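Local coordinates for sugar ABC transporter, sugar-binding protein (Streptococcus pneumoniae, PDB 2HEU) that probably binds sugars, likely raffinose-type oligosaccharides, outside the cell and delivers them to an ABC transporter for import, at residues E22-K27 / V53-A58; D100-V105 / E117-V122. All coordinates share one frame; numbering follows the deposited sequence. Where two conformers were deposited one is given.

Interaction 1 of 2, residues E22-K27 / V53-A58; sequences EYFNQK and VNVPNA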
loop_
_atom_site.group_PDB
_atom_site.type_symbol
_atom_site.label_atom_id
_atom_site.label_comp_id
_atom_site.label_asym_id
_atom_site.label_seq_id
_atom_site.Cartn_x
_atom_site.Cartn_y
_atom_site.Cartn_z
ATOM N N GLU A 22 -5.462 -25.020 6.575
ATOM C CA GLU A 22 -4.243 -24.257 6.408
ATOM C C GLU A 22 -4.546 -22.807 6.148
ATOM O O GLU A 22 -5.394 -22.475 5.337
ATOM C CB GLU A 22 -3.465 -24.758 5.199
ATOM C CG GLU A 22 -2.195 -23.994 4.935
ATOM C CD GLU A 22 -1.367 -24.401 3.803
ATOM O OE1 GLU A 22 -1.624 -25.505 3.249
ATOM O OE2 GLU A 22 -0.423 -23.715 3.392
ATOM N N TYR A 23 -3.845 -21.938 6.868
ATOM C CA TYR A 23 -3.807 -20.474 6.606
ATOM C C TYR A 23 -2.421 -20.189 6.070
ATOM O O TYR A 23 -1.411 -20.282 6.799
ATOM C CB TYR A 23 -4.119 -19.654 7.857
ATOM C CG TYR A 23 -3.791 -18.214 7.635
ATOM C CD1 TYR A 23 -4.244 -17.526 6.532
ATOM C CD2 TYR A 23 -2.932 -17.534 8.496
ATOM C CE1 TYR A 23 -3.843 -16.213 6.300
ATOM C CE2 TYR A 23 -2.544 -16.224 8.247
ATOM C CZ TYR A 23 -2.992 -15.583 7.130
ATOM O OH TYR A 23 -2.566 -14.302 6.817
ATOM N N PHE A 24 -2.367 -19.814 4.783
ATOM C CA PHE A 24 -1.076 -19.502 4.121
ATOM C C PHE A 24 -0.812 -17.992 4.288
ATOM O O PHE A 24 -1.450 -17.169 3.656
ATOM C CB PHE A 24 -1.151 -19.891 2.643
ATOM C CG PHE A 24 0.127 -19.735 1.900
ATOM C CD1 PHE A 24 1.076 -20.772 1.821
ATOM C CD2 PHE A 24 0.439 -18.534 1.241
ATOM C CE1 PHE A 24 2.269 -20.642 1.072
ATOM C CE2 PHE A 24 1.595 -18.431 0.519
ATOM C CZ PHE A 24 2.484 -19.471 0.453
ATOM N N ASN A 25 0.084 -17.674 5.217
ATOM C CA ASN A 25 0.332 -16.284 5.583
ATOM C C ASN A 25 1.430 -15.668 4.734
ATOM O O ASN A 25 2.441 -16.321 4.443
ATOM C CB ASN A 25 0.802 -16.304 7.033
ATOM C CG ASN A 25 0.940 -14.898 7.593
ATOM O OD1 ASN A 25 0.082 -14.023 7.390
ATOM N ND2 ASN A 25 1.960 -14.690 8.401
ATOM N N GLN A 26 1.298 -14.397 4.431
ATOM C CA GLN A 26 2.389 -13.615 3.814
ATOM C C GLN A 26 2.843 -12.471 4.768
ATOM O O GLN A 26 3.856 -11.846 4.492
ATOM C CB GLN A 26 2.099 -13.088 2.439
ATOM C CG GLN A 26 1.856 -14.240 1.455
ATOM C CD GLN A 26 1.940 -13.831 0.048
ATOM O OE1 GLN A 26 3.062 -13.395 -0.415
ATOM N NE2 GLN A 26 0.891 -13.992 -0.695
ATOM N N LYS A 27 2.178 -12.223 5.896
ATOM C CA LYS A 27 2.604 -11.123 6.750
ATOM C C LYS A 27 3.471 -11.716 7.854
ATOM O O LYS A 27 3.063 -11.921 9.002
ATOM C CB LYS A 27 1.370 -10.463 7.296
ATOM C CG LYS A 27 1.633 -9.190 8.041
ATOM C CD LYS A 27 1.848 -7.930 7.197
ATOM C CE LYS A 27 2.184 -6.710 8.031
ATOM N NZ LYS A 27 2.539 -5.595 7.134
ATOM N N VAL A 53 0.958 -21.187 8.072
ATOM C CA VAL A 53 2.104 -21.458 7.289
ATOM C C VAL A 53 2.829 -20.167 6.887
ATOM O O VAL A 53 2.207 -19.195 6.457
ATOM C CB VAL A 53 1.726 -22.262 6.006
ATOM C CG1 VAL A 53 2.859 -22.354 5.013
ATOM C CG2 VAL A 53 1.179 -23.603 6.428
ATOM N N ASN A 54 4.141 -20.191 7.072
ATOM C CA ASN A 54 5.033 -19.073 6.686
ATOM C C ASN A 54 6.214 -19.758 5.969
ATOM O O ASN A 54 6.958 -20.591 6.629
ATOM C CB ASN A 54 5.588 -18.358 7.902
ATOM C CG ASN A 54 4.562 -17.603 8.672
ATOM O OD1 ASN A 54 4.120 -18.032 9.793
ATOM N ND2 ASN A 54 4.128 -16.482 8.150
ATOM N N VAL A 55 6.382 -19.532 4.682
ATOM C CA VAL A 55 7.493 -19.983 3.951
ATOM C C VAL A 55 8.177 -18.813 3.288
ATOM O O VAL A 55 7.587 -17.876 2.871
ATOM C CB VAL A 55 7.133 -21.038 2.938
ATOM C CG1 VAL A 55 6.704 -22.334 3.639
ATOM C CG2 VAL A 55 6.120 -20.562 1.856
ATOM N N PRO A 56 9.512 -18.970 3.044
ATOM C CA PRO A 56 10.224 -17.933 2.253
ATOM C C PRO A 56 9.759 -17.948 0.841
ATOM O O PRO A 56 9.229 -18.932 0.350
ATOM C CB PRO A 56 11.681 -18.298 2.363
ATOM C CG PRO A 56 11.743 -19.428 3.264
ATOM C CD PRO A 56 10.432 -19.972 3.591
ATOM N N ASN A 57 9.899 -16.828 0.151
ATOM C CA ASN A 57 9.446 -16.713 -1.234
ATOM C C ASN A 57 7.982 -17.064 -1.384
ATOM O O ASN A 57 7.547 -17.674 -2.391
ATOM C CB ASN A 57 10.335 -17.545 -2.172
ATOM C CG ASN A 57 11.787 -17.213 -2.002
ATOM O OD1 ASN A 57 12.636 -18.103 -1.914
ATOM N ND2 ASN A 57 12.084 -15.919 -1.972
ATOM N N ALA A 58 7.182 -16.590 -0.442
ATOM C CA ALA A 58 5.802 -17.122 -0.346
ATOM C C ALA A 58 5.016 -16.874 -1.600
ATOM O O ALA A 58 4.159 -17.674 -1.939
ATOM C CB ALA A 58 5.106 -16.583 0.898
HETATM O O HOH W 1 3.673 -18.706 3.633
#
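F24 and V53 pair as parallel neighbours where strand 19-24 meets 48-53, the outermost strand of a mixed sheet, in a solute-binding protein of the periplasmic binding protein clan. V53 N donates to Y23 O in a nearly straight bond (2.8 Å, 173°), and V53 O takes N25 N at 2.9 Å. Both side chains of the pair sit on the same face of the sheet. From CB outward, F24 carries CG anti to the backbone N (chi1 -175°), which brings the ring toward V55 and A58, at the start of helix 58-67. CD1 then meets V53 CG1 at 4.0 Å, CE1 meets V55 CG2 at 3.9 Å, and CZ lies 3.9 Å from A58 CB, with A58 O in the ring plane at the edge. L62 and R65 of that helix touch the ring as well. Beside V53, E22, extended beyond CG, lays OE2 against V53 CG2, while the same carboxylate oxygen forms a salt bridge to R65. N25 folds into an Asx turn, OD1 accepting from K27 N. Over the centre of the F24 ring sits a water that donates to N25 O and accepts from V55 N at 3.0 Å.

Interaction 2 of 2, residues D100-V105 / E117-V122; sequences DYLKRV and EKVYNV. With NA (sodium ion), chain E.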
loop_
_atom_site.group_PDB
_atom_site.type_symbol
_atom_site.label_atom_id
_atom_site.label_comp_id
_atom_site.label_asym_id
_atom_site.label_seq_id
_atom_site.Cartn_x
_atom_site.Cartn_y
_atom_site.Cartn_z
ATOM N N ASP A 100 -22.357 -12.730 4.776
ATOM C CA ASP A 100 -22.766 -11.702 5.706
ATOM C C ASP A 100 -21.549 -10.976 6.313
ATOM O O ASP A 100 -21.619 -9.746 6.535
ATOM C CB ASP A 100 -23.700 -12.246 6.788
ATOM C CG ASP A 100 -25.094 -12.669 6.246
ATOM O OD1 ASP A 100 -25.507 -12.352 5.119
ATOM O OD2 ASP A 100 -25.759 -13.330 7.016
ATOM N N TYR A 101 -20.482 -11.689 6.580
ATOM C CA TYR A 101 -19.345 -11.086 7.224
ATOM C C TYR A 101 -18.671 -10.037 6.321
ATOM O O TYR A 101 -17.948 -9.171 6.813
ATOM C CB TYR A 101 -18.307 -12.160 7.679
ATOM C CG TYR A 101 -17.697 -13.074 6.673
ATOM C CD1 TYR A 101 -18.023 -14.419 6.706
ATOM C CD2 TYR A 101 -16.818 -12.641 5.715
ATOM C CE1 TYR A 101 -17.532 -15.273 5.801
ATOM C CE2 TYR A 101 -16.220 -13.489 4.819
ATOM C CZ TYR A 101 -16.557 -14.862 4.881
ATOM O OH TYR A 101 -15.960 -15.692 3.966
ATOM N N LEU A 102 -18.912 -10.118 5.009
ATOM C CA LEU A 102 -18.317 -9.115 4.106
ATOM C C LEU A 102 -18.889 -7.727 4.395
ATOM O O LEU A 102 -18.190 -6.717 4.120
ATOM C CB LEU A 102 -18.461 -9.547 2.657
ATOM C CG LEU A 102 -17.725 -8.813 1.585
ATOM C CD1 LEU A 102 -16.239 -8.882 1.828
ATOM C CD2 LEU A 102 -18.099 -9.277 0.223
ATOM N N LYS A 103 -20.078 -7.639 4.936
ATOM C CA LYS A 103 -20.686 -6.373 5.238
ATOM C C LYS A 103 -19.897 -5.580 6.317
ATOM O O LYS A 103 -20.102 -4.380 6.506
ATOM C CB LYS A 103 -22.133 -6.557 5.674
ATOM C CG LYS A 103 -22.983 -7.256 4.603
ATOM C CD LYS A 103 -22.873 -6.597 3.192
ATOM C CE LYS A 103 -23.228 -5.078 3.052
ATOM N NZ LYS A 103 -23.151 -4.468 1.602
ATOM N N ARG A 104 -18.998 -6.261 7.034
ATOM C CA ARG A 104 -18.111 -5.663 8.024
ATOM C C ARG A 104 -16.946 -4.901 7.406
ATOM O O ARG A 104 -16.272 -4.184 8.153
ATOM C CB ARG A 104 -17.621 -6.684 9.046
ATOM C CG ARG A 104 -18.770 -7.380 9.768
ATOM C CD ARG A 104 -18.299 -8.584 10.505
ATOM N NE ARG A 104 -19.408 -9.209 11.239
ATOM C CZ ARG A 104 -19.314 -10.353 11.870
ATOM N NH1 ARG A 104 -18.157 -10.980 11.853
ATOM N NH2 ARG A 104 -20.399 -10.828 12.526
ATOM N N VAL A 105 -16.739 -5.073 6.100
ATOM C CA VAL A 105 -15.691 -4.266 5.414
ATOM C C VAL A 105 -16.324 -2.933 5.038
ATOM O O VAL A 105 -17.434 -2.894 4.518
ATOM C CB VAL A 105 -15.218 -5.003 4.197
ATOM C CG1 VAL A 105 -14.125 -4.147 3.440
ATOM C CG2 VAL A 105 -14.613 -6.377 4.582
ATOM N N GLU A 117 -17.347 -8.481 -11.224
ATOM C CA GLU A 117 -18.192 -7.814 -10.228
ATOM C C GLU A 117 -18.378 -8.628 -8.914
ATOM O O GLU A 117 -19.152 -8.180 -8.038
ATOM C CB GLU A 117 -19.561 -7.428 -10.810
ATOM C CG GLU A 117 -19.534 -6.451 -12.017
ATOM C CD GLU A 117 -18.979 -7.070 -13.288
ATOM O OE1 GLU A 117 -19.484 -8.117 -13.748
ATOM O OE2 GLU A 117 -18.009 -6.511 -13.848
ATOM N N LYS A 118 -17.649 -9.756 -8.747
ATOM C CA LYS A 118 -17.729 -10.589 -7.560
ATOM C C LYS A 118 -16.543 -10.386 -6.682
ATOM O O LYS A 118 -15.453 -10.097 -7.190
ATOM C CB LYS A 118 -17.862 -12.060 -8.009
ATOM C CG LYS A 118 -19.096 -12.352 -8.749
ATOM C CD LYS A 118 -19.133 -13.771 -9.316
ATOM C CE LYS A 118 -18.325 -13.873 -10.561
ATOM N NZ LYS A 118 -19.077 -13.255 -11.739
ATOM N N VAL A 119 -16.748 -10.430 -5.386
ATOM C CA VAL A 119 -15.686 -10.264 -4.453
ATOM C C VAL A 119 -15.121 -11.595 -4.024
ATOM O O VAL A 119 -15.824 -12.485 -3.580
ATOM C CB VAL A 119 -16.203 -9.466 -3.196
ATOM C CG1 VAL A 119 -15.175 -9.467 -2.076
ATOM C CG2 VAL A 119 -16.623 -8.084 -3.601
ATOM N N TYR A 120 -13.772 -11.719 -4.110
ATOM C CA TYR A 120 -13.067 -12.895 -3.779
ATOM C C TYR A 120 -12.075 -12.751 -2.667
ATOM O O TYR A 120 -11.321 -13.716 -2.408
ATOM C CB TYR A 120 -12.332 -13.432 -5.053
ATOM C CG TYR A 120 -13.250 -13.851 -6.183
ATOM C CD1 TYR A 120 -13.825 -15.139 -6.197
ATOM C CD2 TYR A 120 -13.609 -12.984 -7.180
ATOM C CE1 TYR A 120 -14.665 -15.584 -7.203
ATOM C CE2 TYR A 120 -14.454 -13.405 -8.169
ATOM C CZ TYR A 120 -15.026 -14.674 -8.162
ATOM O OH TYR A 120 -15.832 -15.104 -9.187
ATOM N N ASN A 121 -12.000 -11.590 -2.026
ATOM C CA ASN A 121 -10.955 -11.355 -1.051
ATOM C C ASN A 121 -11.494 -10.416 -0.012
ATOM O O ASN A 121 -12.205 -9.433 -0.378
ATOM C CB ASN A 121 -9.713 -10.795 -1.750
ATOM C CG ASN A 121 -8.559 -10.496 -0.881
ATOM O OD1 ASN A 121 -8.489 -9.458 -0.257
ATOM N ND2 ASN A 121 -7.588 -11.449 -0.852
ATOM N N VAL A 122 -11.196 -10.634 1.244
ATOM C CA VAL A 122 -11.514 -9.719 2.357
ATOM C C VAL A 122 -10.275 -8.898 2.692
ATOM O O VAL A 122 -9.286 -9.469 3.225
ATOM C CB VAL A 122 -11.951 -10.483 3.644
ATOM C CG1 VAL A 122 -12.308 -9.537 4.703
ATOM C CG2 VAL A 122 -13.136 -11.433 3.276
HETATM NA NA NA E . -21.078 -2.267 6.776
HETATM O O HOH W 2 -20.055 -1.878 4.629
HETATM O O HOH W 3 -22.480 -3.449 8.222
HETATM O O HOH W 4 -22.832 -2.716 5.260
#
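L102 and V119 reach toward each other tip to tip, the leucine CD2 coming to 3.7 Å from V119 CG1 while CD1 stands off at 4.1 Å from that same methyl. Anti placement of L102 CG relative to the backbone N (chi1 -169°) aims its two methyls at V119. V122 is met differently, from two directions. Y101 crosses it obliquely and offers its ring edge, CE2 lying 4.0 Å from V122 CG2; the other methyl, CG1, meets V105 CG2 at 3.9 Å. All five side chains are buried and the contact between them is purely apolar. They join the 3-10 segment 100-104 and V105 after it to the chain leading into strand 122-123, an outermost strand of the mixed sheet, which pairs through V122 with W296. Helix 305-315 covers the site further: V312 touches both Y101 and V122. On the turn itself, the i to i-3 backbone bonds include V105 N to L102 O at 3.0 Å. The backbone O of K103 binds a sodium ion at 2.3 Å, with E335 OE1 and three waters among its other ligands; one of those waters also donates to V105 O at 2.8 Å.

In the fold
Both contacts border the same five-stranded mixed sheet, interaction 2 only through V122 at the start of strand 122-123, but they lie at its two margins: interaction 1 involves strands 19-24 and 48-53, the latter outermost, whereas 122-123 is the outermost strand at the other margin. Between them run strands 74-76 and 295-298. The centres of the two contacts are 22 Å apart and their nearest atoms about 9 Å, so they do not touch. They follow in series along the chain, interaction 1 closing before 100-105 begins. Strand 295-298 returns from much later in the sequence to pair with 122-123, so this sheet is assembled from distant parts of the chain, consistent with the interleaved lobes of binding proteins of this clan.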